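Local coordinates for protein glucosamine-6-phosphate deaminase (Bacillus subtilis, PDB 2BKX) that belongs to the glucosamine-6-phosphate isomerase/6-phosphogluconolactonase family and binds fructose -6-phosphate in a pocket of its Rossmann-like alpha/beta fold, at residues A[76-81]-A[168-173]; A[131-136]-A[203-208]; A[111-116]-A[178-183]. All coordinates share one frame; numbering follows the deposited sequence.

Interaction 1: residues A[76-81]-A[168-173]; sequences DPNSYH and YFPSID
Asn-78 lays its side-chain amide flat over one face of the Phe-169 ring. The two planes are 10° apart, and Asn-78 CG stands 3.4 Å from Phe-169 CE2, so this is a true stack of amide on arene and not a meeting at the edge. Asn-78 CB is equally near, 3.4 Å from the same CE2, and one end of the amide reaches over the ring centre. Phe-169 has CG anti to its own carbonyl carbon (chi1 -74°), which swings the ring back beneath the amide although its CB does not head there. The amide of Asn-78 is probably turned over in the model; OD1 as deposited lies 2.9 Å from Tyr-168 O, a spacing that may be a hydrogen bond once the group is reversed.

The asparagine sits in a type I turn from Asp-76 to Ser-79, where Asp-76 OD1 accepts from Asn-78 N at 2.9 Å and 164°, an Asx turn. Ser-79 follows as N-cap of helix 80-89, its OG bonded to Phe-82 N. On the other segment, the Tyr-168 side chain lies about 4 Å, between nearest atoms, from the bound fructose -6-phosphate. The chemistry is thus a polar amide resting on a pi face at the surface, consistent with dispersion between amide and ring, with any added hold from Tyr-168 O left undecided by the model.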
ATOM      1  N   ASP A  76     -18.250   6.653  -0.302  1.00  8.29           N
ATOM      2  CA  ASP A  76     -17.841   7.454  -1.503  1.00  7.75           C
ATOM      3  C   ASP A  76     -17.060   6.546  -2.429  1.00  7.43           C
ATOM      4  O   ASP A  76     -16.144   5.869  -1.977  1.00  7.53           O
ATOM      5  CB  ASP A  76     -16.970   8.621  -1.071  1.00  8.59           C
ATOM      6  CG  ASP A  76     -16.708   9.602  -2.177  1.00  8.97           C
ATOM      7  OD1 ASP A  76     -16.108   9.221  -3.197  1.00  9.03           O
ATOM      8  OD2 ASP A  76     -17.097  10.772  -2.056  1.00 13.93           O
ATOM      9  N   PRO A  77     -17.413   6.493  -3.724  1.00  7.22           N
ATOM     10  CA  PRO A  77     -16.752   5.570  -4.637  1.00  6.91           C
ATOM     11  C   PRO A  77     -15.271   5.842  -4.821  1.00  6.85           C
ATOM     12  O   PRO A  77     -14.586   4.983  -5.326  1.00  7.06           O
ATOM     13  CB  PRO A  77     -17.541   5.770  -5.932  1.00  8.53           C
ATOM     14  CG  PRO A  77     -18.062   7.117  -5.842  1.00  8.70           C
ATOM     15  CD  PRO A  77     -18.449   7.290  -4.430  1.00  6.94           C
ATOM     16  N   ASN A  78     -14.778   7.000  -4.422  1.00  6.39           N
ATOM     17  CA  ASN A  78     -13.341   7.283  -4.509  1.00  6.17           C
ATOM     18  C   ASN A  78     -12.590   7.070  -3.213  1.00  6.10           C
ATOM     19  O   ASN A  78     -11.379   7.264  -3.169  1.00  7.59           O
ATOM     20  CB  ASN A  78     -13.087   8.692  -5.042  1.00  7.44           C
ATOM     21  CG  ASN A  78     -13.201   8.743  -6.509  1.00  9.41           C
ATOM     22  OD1 ASN A  78     -12.298   8.252  -7.237  1.00 10.30           O
ATOM     23  ND2 ASN A  78     -14.301   9.257  -6.983  1.00  7.94           N
ATOM     24  N   SER A  79     -13.291   6.651  -2.169  1.00  6.09           N
ATOM     25  CA  SER A  79     -12.610   6.322  -0.921  1.00  6.32           C
ATOM     26  C   SER A  79     -11.884   5.003  -1.012  1.00  6.14           C
ATOM     27  O   SER A  79     -12.230   4.136  -1.787  1.00  6.01           O
ATOM     28  CB  SER A  79     -13.580   6.282   0.233  1.00  7.83           C
ATOM     29  OG  SER A  79     -14.406   5.164   0.185  1.00  8.55           O
ATOM     30  N   TYR A  80     -10.821   4.896  -0.233  1.00  6.06           N
ATOM     31  CA  TYR A  80     -10.111   3.640  -0.152  1.00  6.15           C
ATOM     32  C   TYR A  80     -10.858   2.554   0.628  1.00  6.02           C
ATOM     33  O   TYR A  80     -10.625   1.358   0.399  1.00  6.87           O
ATOM     34  CB  TYR A  80      -8.684   3.891   0.339  1.00  6.37           C
ATOM     35  CG  TYR A  80      -7.829   4.634  -0.707  1.00  5.80           C
ATOM     36  CD1 TYR A  80      -6.686   5.320  -0.340  1.00  8.10           C
ATOM     37  CD2 TYR A  80      -8.146   4.606  -2.053  1.00  9.11           C
ATOM     38  CE1 TYR A  80      -5.879   5.974  -1.272  1.00  9.51           C
ATOM     39  CE2 TYR A  80      -7.356   5.256  -2.992  1.00  7.88           C
ATOM     40  CZ  TYR A  80      -6.227   5.938  -2.605  1.00  6.98           C
ATOM     41  OH  TYR A  80      -5.400   6.551  -3.544  1.00  9.30           O
ATOM     42  N   HIS A  81     -11.752   2.964   1.519  1.00  6.49           N
ATOM     43  CA  HIS A  81     -12.707   2.030   2.098  1.00  7.33           C
ATOM     44  C   HIS A  81     -13.487   1.345   0.980  1.00  6.40           C
ATOM     45  O   HIS A  81     -13.599   0.140   0.939  1.00  7.10           O
ATOM     46  CB  HIS A  81     -13.739   2.702   3.031  1.00  8.53           C
ATOM     47  CG  HIS A  81     -13.281   2.966   4.418  1.00  9.26           C
ATOM     48  ND1 HIS A  81     -12.368   3.961   4.738  1.00 12.36           N
ATOM     49  CD2 HIS A  81     -13.613   2.364   5.588  1.00  9.51           C
ATOM     50  CE1 HIS A  81     -12.189   3.972   6.052  1.00 11.41           C
ATOM     51  NE2 HIS A  81     -12.916   3.010   6.590  1.00 12.29           N
ATOM     52  N   TYR A 168      -8.845   8.617 -11.697  1.00 10.19           N
ATOM     53  CA  TYR A 168      -9.922   7.909 -10.992  1.00  9.74           C
ATOM     54  C   TYR A 168     -11.118   8.759 -10.599  1.00  9.84           C
ATOM     55  O   TYR A 168     -12.104   8.214 -10.088  1.00 11.08           O
ATOM     56  CB  TYR A 168      -9.318   7.277  -9.740  1.00 10.20           C
ATOM     57  CG  TYR A 168      -8.289   6.207 -10.085  1.00  9.71           C
ATOM     58  CD1 TYR A 168      -6.977   6.312  -9.676  1.00 11.14           C
ATOM     59  CD2 TYR A 168      -8.613   5.145 -10.923  1.00 10.78           C
ATOM     60  CE1 TYR A 168      -6.058   5.353  -9.987  1.00 12.53           C
ATOM     61  CE2 TYR A 168      -7.699   4.173 -11.252  1.00 13.97           C
ATOM     62  CZ  TYR A 168      -6.415   4.278 -10.779  1.00 13.24           C
ATOM     63  OH  TYR A 168      -5.514   3.313 -11.144  1.00 16.05           O
ATOM     64  N   PHE A 169     -11.032  10.073 -10.800  1.00 10.09           N
ATOM     65  CA  PHE A 169     -12.053  11.010 -10.337  1.00 10.58           C
ATOM     66  C   PHE A 169     -12.871  11.578 -11.481  1.00 11.27           C
ATOM     67  O   PHE A 169     -12.403  11.588 -12.613  1.00 11.25           O
ATOM     68  CB  PHE A 169     -11.388  12.126  -9.537  1.00  9.21           C
ATOM     69  CG  PHE A 169     -10.943  11.691  -8.189  1.00  9.24           C
ATOM     70  CD1 PHE A 169      -9.726  11.048  -8.032  1.00 10.51           C
ATOM     71  CD2 PHE A 169     -11.733  11.887  -7.085  1.00  9.26           C
ATOM     72  CE1 PHE A 169      -9.318  10.620  -6.792  1.00  8.67           C
ATOM     73  CE2 PHE A 169     -11.319  11.460  -5.852  1.00  8.11           C
ATOM     74  CZ  PHE A 169     -10.117  10.850  -5.702  1.00  8.19           C
ATOM     75  N   PRO A 170     -14.075  12.062 -11.179  1.00 11.54           N
ATOM     76  CA  PRO A 170     -14.874  12.676 -12.232  1.00 13.00           C
ATOM     77  C   PRO A 170     -14.242  13.894 -12.836  1.00 14.15           C
ATOM     78  O   PRO A 170     -14.464  14.205 -13.989  1.00 14.73           O
ATOM     79  CB  PRO A 170     -16.151  13.085 -11.479  1.00 13.63           C
ATOM     80  CG  PRO A 170     -16.247  12.232 -10.352  1.00 14.49           C
ATOM     81  CD  PRO A 170     -14.809  11.995  -9.907  1.00 11.97           C
ATOM     82  N   SER A 171     -13.446  14.613 -12.046  1.00 13.71           N
ATOM     83  CA  SER A 171     -12.867  15.889 -12.502  1.00 15.19           C
ATOM     84  C   SER A 171     -11.648  16.177 -11.663  1.00 14.16           C
ATOM     85  O   SER A 171     -11.498  15.622 -10.592  1.00 12.33           O
ATOM     86  CB  SER A 171     -13.861  17.029 -12.286  1.00 15.82           C
ATOM     87  OG  SER A 171     -14.184  17.160 -10.909  1.00 18.42           O
ATOM     88  N   ILE A 172     -10.784  17.056 -12.144  1.00 14.20           N
ATOM     89  CA  ILE A 172      -9.621  17.464 -11.336  1.00 15.14           C
ATOM     90  C   ILE A 172     -10.037  18.152 -10.036  1.00 15.39           C
ATOM     91  O   ILE A 172      -9.382  17.954  -9.000  1.00 15.03           O
ATOM     92  CB  ILE A 172      -8.647  18.323 -12.178  1.00 15.38           C
ATOM     93  CG1 ILE A 172      -7.317  18.515 -11.453  1.00 16.64           C
ATOM     94  CG2 ILE A 172      -9.229  19.655 -12.547  1.00 17.54           C
ATOM     95  CD1 ILE A 172      -6.492  17.201 -11.143  1.00 16.73           C
ATOM     96  N   ASP A 173     -11.141  18.877 -10.068  1.00 15.79           N
ATOM     97  CA  ASP A 173     -11.600  19.607  -8.888  1.00 17.18           C
ATOM     98  C   ASP A 173     -12.095  18.706  -7.774  1.00 16.52           C
ATOM     99  O   ASP A 173     -12.180  19.162  -6.629  1.00 18.55           O
ATOM    100  CB  ASP A 173     -12.664  20.652  -9.240  1.00 18.75           C
ATOM    101  CG  ASP A 173     -13.794  20.081 -10.027  1.00 24.56           C
ATOM    102  OD1 ASP A 173     -14.622  19.340  -9.452  1.00 31.05           O
ATOM    103  OD2 ASP A 173     -13.858  20.362 -11.246  1.00 33.11           O
TER

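Interaction 2: residues A[131-136]-A[203-208]; sequences LGIGRN and AEAVRK. With F6R (fructose -6-phosphate), chain C.
Gly-132 and Ile-133 line the fructose -6-phosphate pocket, and the loop they begin rests on Ala-205 of helix 203-211. The methyl CB of Ala-205 fits against two consecutive carbonyls, 3.7 Å from Gly-134 O and 3.8 Å from Arg-135 O. The apolar part of the contact is Ile-133 CD1, 4.1 Å from Ala-205 CB. An extended side chain, with CG1 anti to the backbone N (chi1 -164°) and chi2 also near 180°, carries that terminal methyl across to the helix, while the main chain of Ile-133 stays by the ligand.

A water links the backbones as well: it accepts from Ala-205 N at 2.9 Å and lies 3.0 Å from Arg-135 O. Ala-205 N belongs to the first turn of its helix, where N-H groups have no helical carbonyl four residues back, and the water supplies the acceptor.

Topologically, the loop leaves the C-terminal end of strand 128-131, which runs parallel to strand 193-197. Helix 203-211 lies in the connection from strand 193-197 to the parallel strand 229-234, a beta-alpha-beta arrangement of Rossmann type.

On the ligand side, Gly-132 CA comes within 3.2 Å of O4 of the fructose -6-phosphate, an approach that the missing side chain permits. Ile-133 O sits 3.4 Å from the ligand's C6. It both lines the pocket and accepts from Lys-202 NZ, an amine also bonded to the ligand, which is consistent with the carbonyl helping to orient it.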
ATOM      1  N   LEU A 131       3.109  -2.451  -0.571  1.00  4.52           N
ATOM      2  CA  LEU A 131       3.304  -1.063  -0.931  1.00  4.42           C
ATOM      3  C   LEU A 131       3.267  -0.924  -2.440  1.00  5.20           C
ATOM      4  O   LEU A 131       3.603  -1.848  -3.180  1.00  4.69           O
ATOM      5  CB  LEU A 131       4.702  -0.565  -0.509  1.00  5.39           C
ATOM      6  CG  LEU A 131       5.028  -0.542   0.928  1.00  6.01           C
ATOM      7  CD1 LEU A 131       6.483  -0.097   1.148  1.00  6.71           C
ATOM      8  CD2 LEU A 131       4.078   0.361   1.717  1.00  6.26           C
ATOM      9  N   GLY A 132       2.861   0.248  -2.872  1.00  5.03           N
ATOM     10  CA  GLY A 132       3.219   0.727  -4.216  1.00  5.21           C
ATOM     11  C   GLY A 132       4.204   1.880  -4.086  1.00  5.60           C
ATOM     12  O   GLY A 132       4.687   2.168  -2.978  1.00  6.47           O
ATOM     13  N   ILE A 133       4.530   2.526  -5.194  1.00  5.60           N
ATOM     14  CA  ILE A 133       5.462   3.654  -5.195  1.00  6.10           C
ATOM     15  C   ILE A 133       4.887   4.768  -6.033  1.00  5.39           C
ATOM     16  O   ILE A 133       4.371   4.535  -7.118  1.00  6.77           O
ATOM     17  CB  ILE A 133       6.876   3.243  -5.692  1.00  5.36           C
ATOM     18  CG1 ILE A 133       7.915   4.279  -5.332  1.00  6.35           C
ATOM     19  CG2 ILE A 133       6.901   2.910  -7.170  1.00  6.73           C
ATOM     20  CD1 ILE A 133       9.362   3.817  -5.484  1.00  7.52           C
ATOM     21  N   GLY A 134       4.977   5.977  -5.526  1.00  6.73           N
ATOM     22  CA  GLY A 134       4.571   7.112  -6.315  1.00  6.92           C
ATOM     23  C   GLY A 134       5.571   7.392  -7.409  1.00  7.87           C
ATOM     24  O   GLY A 134       6.743   6.981  -7.343  1.00  7.16           O
ATOM     25  N   ARG A 135       5.146   8.214  -8.356  1.00  8.59           N
ATOM     26  CA  ARG A 135       6.034   8.638  -9.405  1.00  9.61           C
ATOM     27  C   ARG A 135       7.234   9.367  -8.819  1.00  9.25           C
ATOM     28  O   ARG A 135       8.325   9.348  -9.408  1.00 11.02           O
ATOM     29  CB  ARG A 135       5.300   9.545 -10.420  1.00  9.98           C
ATOM     30  CG  ARG A 135       4.195   8.872 -11.173  0.50 11.91           C
ATOM     31  CD  ARG A 135       3.403   9.898 -12.004  0.50 13.65           C
ATOM     32  NE  ARG A 135       2.290   9.236 -12.676  0.50 16.36           N
ATOM     33  CZ  ARG A 135       1.383   9.813 -13.459  0.50 18.51           C
ATOM     34  NH1 ARG A 135       0.425   9.066 -13.990  0.50 16.97           N
ATOM     35  NH2 ARG A 135       1.426  11.114 -13.731  0.50 21.67           N
ATOM     36  N   ASN A 136       7.032  10.016  -7.667  1.00  8.53           N
ATOM     37  CA  ASN A 136       8.039  10.750  -6.944  1.00  8.65           C
ATOM     38  C   ASN A 136       8.697   9.976  -5.793  1.00  8.51           C
ATOM     39  O   ASN A 136       9.369  10.556  -4.946  1.00  8.94           O
ATOM     40  CB  ASN A 136       7.446  12.051  -6.363  1.00  8.74           C
ATOM     41  CG  ASN A 136       6.342  11.799  -5.359  1.00  8.57           C
ATOM     42  OD1 ASN A 136       6.017  10.647  -5.057  1.00  9.73           O
ATOM     43  ND2 ASN A 136       5.769  12.868  -4.825  1.00  8.23           N
ATOM     44  N   ALA A 203       9.268   4.167 -14.054  1.00  8.07           N
ATOM     45  CA  ALA A 203      10.628   3.810 -14.414  1.00  8.12           C
ATOM     46  C   ALA A 203      11.672   4.746 -13.792  1.00  8.49           C
ATOM     47  O   ALA A 203      12.755   4.299 -13.400  1.00  8.90           O
ATOM     48  CB  ALA A 203      10.773   3.715 -15.927  1.00  9.92           C
ATOM     49  N   GLU A 204      11.373   6.037 -13.707  1.00  8.67           N
ATOM     50  CA  GLU A 204      12.309   6.960 -13.048  1.00  9.90           C
ATOM     51  C   GLU A 204      12.430   6.681 -11.549  1.00  9.76           C
ATOM     52  O   GLU A 204      13.536   6.723 -10.992  1.00  9.56           O
ATOM     53  CB  GLU A 204      11.920   8.430 -13.316  1.00 10.94           C
ATOM     54  CG  GLU A 204      12.114   8.815 -14.777  1.00 15.24           C
ATOM     55  CD  GLU A 204      11.502  10.135 -15.178  0.50 15.03           C
ATOM     56  OE1 GLU A 204      11.411  11.062 -14.340  0.50 20.06           O
ATOM     57  OE2 GLU A 204      11.105  10.227 -16.354  0.50 19.00           O
ATOM     58  N   ALA A 205      11.303   6.363 -10.899  1.00  8.50           N
ATOM     59  CA  ALA A 205      11.341   6.005  -9.480  1.00  8.56           C
ATOM     60  C   ALA A 205      12.138   4.717  -9.253  1.00  7.66           C
ATOM     61  O   ALA A 205      12.896   4.602  -8.300  1.00  8.20           O
ATOM     62  CB  ALA A 205       9.970   5.925  -8.903  1.00  8.75           C
ATOM     63  N   VAL A 206      11.965   3.746 -10.136  1.00  7.56           N
ATOM     64  CA  VAL A 206      12.737   2.504 -10.020  1.00  7.10           C
ATOM     65  C   VAL A 206      14.233   2.807 -10.095  1.00  7.07           C
ATOM     66  O   VAL A 206      15.026   2.282  -9.315  1.00  7.08           O
ATOM     67  CB  VAL A 206      12.317   1.475 -11.096  1.00  7.28           C
ATOM     68  CG1 VAL A 206      13.318   0.343 -11.207  1.00  8.28           C
ATOM     69  CG2 VAL A 206      10.930   0.933 -10.782  1.00  7.00           C
ATOM     70  N   ARG A 207      14.617   3.635 -11.060  1.00  7.46           N
ATOM     71  CA  ARG A 207      16.027   4.010 -11.185  1.00  7.52           C
ATOM     72  C   ARG A 207      16.575   4.616  -9.901  1.00  8.40           C
ATOM     73  O   ARG A 207      17.642   4.238  -9.425  1.00  8.18           O
ATOM     74  CB  ARG A 207      16.225   4.973 -12.362  1.00  8.25           C
ATOM     75  CG  ARG A 207      17.677   5.299 -12.634  1.00  8.44           C
ATOM     76  CD  ARG A 207      17.799   6.342 -13.741  1.00 10.22           C
ATOM     77  NE  ARG A 207      19.175   6.746 -13.996  1.00 12.89           N
ATOM     78  CZ  ARG A 207      19.992   6.093 -14.805  1.00 11.01           C
ATOM     79  NH1 ARG A 207      21.252   6.516 -14.966  1.00 13.51           N
ATOM     80  NH2 ARG A 207      19.569   5.008 -15.451  1.00 13.30           N
ATOM     81  N   LYS A 208      15.838   5.565  -9.337  1.00  7.89           N
ATOM     82  CA  LYS A 208      16.285   6.201  -8.096  1.00  8.77           C
ATOM     83  C   LYS A 208      16.348   5.194  -6.942  1.00  8.23           C
ATOM     84  O   LYS A 208      17.266   5.213  -6.127  1.00  9.78           O
ATOM     85  CB  LYS A 208      15.402   7.403  -7.712  1.00 10.10           C
ATOM     86  CG  LYS A 208      15.566   8.612  -8.615  1.00 14.54           C
ATOM     87  CD  LYS A 208      14.834   9.850  -8.063  1.00 16.04           C
ATOM     88  CE  LYS A 208      14.953  11.052  -8.977  1.00 20.63           C
ATOM     89  NZ  LYS A 208      14.346  12.280  -8.391  1.00 23.04           N
TER
HETATM   90  C1  F6R C1243      -1.437   2.894  -1.888  1.00 16.24           C
HETATM   91  C2  F6R C1243      -0.528   4.077  -1.618  1.00 12.72           C
HETATM   92  C3  F6R C1243       0.210   4.896  -2.685  1.00  8.62           C
HETATM   93  C4  F6R C1243       0.279   4.204  -4.061  1.00  6.82           C
HETATM   94  C5  F6R C1243       1.038   5.004  -5.107  1.00  7.20           C
HETATM   95  C6  F6R C1243       1.031   4.304  -6.462  1.00  6.19           C
HETATM   96  O1  F6R C1243      -2.286   2.596  -0.763  1.00 14.45           O
HETATM   97  O2  F6R C1243      -0.343   4.358  -0.454  1.00 18.38           O
HETATM   98  O3  F6R C1243       1.553   5.067  -2.268  1.00  8.67           O
HETATM   99  O4  F6R C1243       0.907   2.938  -3.891  1.00  7.31           O
HETATM  100  O5  F6R C1243       0.535   6.328  -5.231  1.00  7.57           O
HETATM  101  O6  F6R C1243      -0.317   4.279  -6.955  1.00  5.77           O
HETATM  102  P   F6R C1243      -0.657   3.396  -8.239  1.00  5.35           P
HETATM  103  O1P F6R C1243      -0.531   1.957  -7.817  1.00  5.89           O
HETATM  104  O2P F6R C1243       0.380   3.748  -9.272  1.00  6.22           O
HETATM  105  O3P F6R C1243      -2.054   3.742  -8.641  1.00  5.38           O
HETATM  106  O   HOH W   1       8.750   7.479 -11.715  1.00 12.94           O

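Interaction 3: residues A[111-116]-A[178-183]; sequences AECRRY and KALTMG
One turn and a half of helix, 111-116, lies beside the strand 178-181 and the two residues that follow it, the two segments running in broadly the same direction. The closest pair of CA atoms is that of Cys-113 and Leu-180, 6.9 Å apart. The helix is regular here: Arg-115 N bonds to Ala-111 O and Tyr-116 N to Glu-112 O. In the strand the side chains alternate, so that Leu-180 faces the helix and Thr-181 is turned from it.

Leu-180 carries most of the contact from the strand side. Its CG lies 3.8 Å from Cys-113 SG, and its CD2 reaches on to Glu-112 CG, also 3.8 Å away. The glutamate crosses the leucine at about a right angle and touches it only with its aliphatic part; a bend at chi2 (63°) folds the carboxylate off to the side. There OE1 receives Arg-115 NH2 in a salt bridge of 2.8 Å and 150°, while OE2 accepts from Asn-103 N, so both oxygens are engaged and the charge is pinned at the margin of the apolar contact.

Further along, Met-182 crosses Tyr-116 obliquely, its CE near the plane of the ring and 3.9 Å from the ring-edge atom CE2. The modelled SD-CE bond of Met-182 is short, so that distance is doubtful, but Met-182 CG supports the approach at 4.2 Å from the same CE2. The Tyr-116 hydroxyl bonds to Asn-65 O.

Within the fold, strand 178-181 runs antiparallel between strands 62-69 and 153-156, and helix 109-122 packs against one side of this group: Tyr-116 also touches Val-64 of one flanking strand, and Cys-113 touches Val-154 of the other.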
ATOM      1  N   ALA A 111      -6.539  13.305  15.767  1.00 13.14           N
ATOM      2  CA  ALA A 111      -6.878  12.294  16.736  1.00 12.44           C
ATOM      3  C   ALA A 111      -7.111  10.932  16.092  1.00 11.20           C
ATOM      4  O   ALA A 111      -6.680   9.910  16.620  1.00 10.93           O
ATOM      5  CB  ALA A 111      -8.110  12.713  17.574  1.00 13.70           C
ATOM      6  N   GLU A 112      -7.746  10.924  14.927  1.00 10.33           N
ATOM      7  CA  GLU A 112      -7.917   9.680  14.182  1.00  9.58           C
ATOM      8  C   GLU A 112      -6.588   9.029  13.865  1.00  8.68           C
ATOM      9  O   GLU A 112      -6.430   7.819  14.002  1.00  8.79           O
ATOM     10  CB  GLU A 112      -8.708   9.960  12.897  1.00  9.64           C
ATOM     11  CG  GLU A 112      -8.857   8.763  11.957  1.00 10.09           C
ATOM     12  CD  GLU A 112      -9.625   7.599  12.509  1.00 13.36           C
ATOM     13  OE1 GLU A 112     -10.374   7.780  13.499  1.00 16.86           O
ATOM     14  OE2 GLU A 112      -9.511   6.486  11.906  1.00 14.47           O
ATOM     15  N   CYS A 113      -5.629   9.833  13.458  1.00  8.77           N
ATOM     16  CA  CYS A 113      -4.289   9.304  13.132  1.00  8.62           C
ATOM     17  C   CYS A 113      -3.580   8.715  14.355  1.00  8.21           C
ATOM     18  O   CYS A 113      -2.961   7.667  14.268  1.00  8.52           O
ATOM     19  CB  CYS A 113      -3.445  10.383  12.482  1.00  9.56           C
ATOM     20  SG  CYS A 113      -3.931  10.698  10.766  1.00 11.22           S
ATOM     21  N   ARG A 114      -3.700   9.377  15.508  1.00  8.93           N
ATOM     22  CA  ARG A 114      -3.130   8.852  16.742  1.00 11.10           C
ATOM     23  C   ARG A 114      -3.775   7.538  17.118  1.00 10.16           C
ATOM     24  O   ARG A 114      -3.060   6.594  17.453  1.00 11.20           O
ATOM     25  CB  ARG A 114      -3.236   9.852  17.896  1.00 11.80           C
ATOM     26  CG  ARG A 114      -2.291  11.002  17.766  1.00 13.86           C
ATOM     27  CD  ARG A 114      -2.243  11.902  19.012  1.00 17.94           C
ATOM     28  NE  ARG A 114      -3.554  12.241  19.556  1.00 22.70           N
ATOM     29  CZ  ARG A 114      -4.203  13.391  19.365  1.00 25.06           C
ATOM     30  NH1 ARG A 114      -5.399  13.560  19.904  1.00 24.85           N
ATOM     31  NH2 ARG A 114      -3.686  14.365  18.630  1.00 26.40           N
ATOM     32  N   ARG A 115      -5.102   7.456  17.035  1.00 10.54           N
ATOM     33  CA  ARG A 115      -5.792   6.189  17.364  1.00 11.70           C
ATOM     34  C   ARG A 115      -5.422   5.091  16.390  1.00  9.13           C
ATOM     35  O   ARG A 115      -5.285   3.938  16.778  1.00  8.96           O
ATOM     36  CB  ARG A 115      -7.304   6.351  17.339  1.00 12.66           C
ATOM     37  CG  ARG A 115      -7.885   7.248  18.450  1.00 15.73           C
ATOM     38  CD  ARG A 115      -9.433   7.204  18.488  1.00 18.12           C
ATOM     39  NE  ARG A 115     -10.058   7.687  17.243  1.00 22.63           N
ATOM     40  CZ  ARG A 115     -10.504   8.935  17.014  1.00 23.41           C
ATOM     41  NH1 ARG A 115     -10.435   9.872  17.964  1.00 23.44           N
ATOM     42  NH2 ARG A 115     -11.027   9.262  15.823  1.00 19.85           N
ATOM     43  N   TYR A 116      -5.213   5.444  15.129  1.00  8.33           N
ATOM     44  CA  TYR A 116      -4.891   4.432  14.125  1.00  7.76           C
ATOM     45  C   TYR A 116      -3.522   3.856  14.400  1.00  8.07           C
ATOM     46  O   TYR A 116      -3.317   2.642  14.310  1.00  8.17           O
ATOM     47  CB  TYR A 116      -4.959   5.024  12.720  1.00  7.86           C
ATOM     48  CG  TYR A 116      -4.992   3.960  11.606  1.00  6.61           C
ATOM     49  CD1 TYR A 116      -6.122   3.233  11.364  1.00  6.81           C
ATOM     50  CD2 TYR A 116      -3.872   3.698  10.815  1.00  7.03           C
ATOM     51  CE1 TYR A 116      -6.176   2.321  10.333  1.00  6.74           C
ATOM     52  CE2 TYR A 116      -3.882   2.764   9.803  1.00  6.62           C
ATOM     53  CZ  TYR A 116      -5.058   2.072   9.560  1.00  6.31           C
ATOM     54  OH  TYR A 116      -5.179   1.130   8.550  1.00  7.26           O
ATOM     55  N   LYS A 178      -5.930  16.508   0.737  1.00  7.91           N
ATOM     56  CA  LYS A 178      -5.270  15.922   1.900  1.00  8.65           C
ATOM     57  C   LYS A 178      -5.614  14.455   2.073  1.00  7.33           C
ATOM     58  O   LYS A 178      -6.587  13.965   1.513  1.00  6.93           O
ATOM     59  CB  LYS A 178      -5.637  16.689   3.189  1.00  9.34           C
ATOM     60  CG  LYS A 178      -5.270  18.203   3.148  1.00 10.56           C
ATOM     61  CD  LYS A 178      -5.597  18.905   4.448  1.00 14.20           C
ATOM     62  CE  LYS A 178      -4.873  20.209   4.566  1.00 18.93           C
ATOM     63  NZ  LYS A 178      -5.044  20.792   5.931  1.00 22.78           N
ATOM     64  N   ALA A 179      -4.831  13.795   2.915  1.00  6.55           N
ATOM     65  CA  ALA A 179      -5.021  12.396   3.198  1.00  7.33           C
ATOM     66  C   ALA A 179      -4.496  12.054   4.575  1.00  6.03           C
ATOM     67  O   ALA A 179      -3.775  12.829   5.184  1.00  7.16           O
ATOM     68  CB  ALA A 179      -4.331  11.564   2.142  1.00  7.62           C
ATOM     69  N   LEU A 180      -4.870  10.875   5.053  1.00  5.96           N
ATOM     70  CA  LEU A 180      -4.337  10.250   6.257  1.00  6.72           C
ATOM     71  C   LEU A 180      -3.481   9.069   5.813  1.00  6.01           C
ATOM     72  O   LEU A 180      -3.924   8.283   4.979  1.00  7.95           O
ATOM     73  CB  LEU A 180      -5.481   9.713   7.114  1.00  8.02           C
ATOM     74  CG  LEU A 180      -6.330  10.765   7.805  1.00  9.70           C
ATOM     75  CD1 LEU A 180      -7.130  11.609   6.833  1.00 13.96           C
ATOM     76  CD2 LEU A 180      -7.265  10.064   8.782  1.00  9.84           C
ATOM     77  N   THR A 181      -2.251   8.964   6.316  1.00  5.24           N
ATOM     78  CA  THR A 181      -1.356   7.880   5.905  1.00  5.74           C
ATOM     79  C   THR A 181      -0.541   7.350   7.083  1.00  5.56           C
ATOM     80  O   THR A 181      -0.093   8.096   7.945  1.00  6.44           O
ATOM     81  CB  THR A 181      -0.389   8.364   4.803  1.00  5.98           C
ATOM     82  OG1 THR A 181       0.385   7.259   4.311  1.00  6.69           O
ATOM     83  CG2 THR A 181       0.496   9.481   5.225  1.00  7.18           C
ATOM     84  N   MET A 182      -0.368   6.047   7.083  1.00  6.22           N
ATOM     85  CA  MET A 182       0.666   5.409   7.902  1.00  6.60           C
ATOM     86  C   MET A 182       1.957   6.119   7.608  1.00  5.97           C
ATOM     87  O   MET A 182       2.204   6.502   6.453  1.00  6.56           O
ATOM     88  CB  MET A 182       0.853   3.986   7.481  1.00  7.18           C
ATOM     89  CG  MET A 182      -0.113   3.093   7.992  1.00 10.80           C
ATOM     90  SD  MET A 182       0.450   1.412   7.469  1.00 17.39           S
ATOM     91  CE  MET A 182      -0.946   1.128   7.747  1.00  6.18           C
ATOM     92  N   GLY A 183       2.784   6.329   8.627  1.00  5.16           N
ATOM     93  CA  GLY A 183       4.069   6.970   8.400  1.00  5.69           C
ATOM     94  C   GLY A 183       5.144   6.006   7.955  1.00  5.46           C
ATOM     95  O   GLY A 183       4.935   4.779   7.857  1.00  6.22           O
TER

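Running from the N terminus, the chain passes 76-81, 111-116 and 131-136 before meeting their partners in the same order, 168-173, 178-183 and 203-208. Interaction 1 closes a loop with 86 residues between its segments, interaction 3 one with 61 and interaction 2 one with 66. Every pair of loops crosses and none nests. Interaction 1 joins the turn that leads into helix 80-89 to the loop after helix 159-165, interaction 3 sets helix 109-122 on antiparallel strand 178-181, and interaction 2 ties the loop after strand 128-131 to helix 203-211. Their centres lie about 19 to 23 Å apart and none touches another.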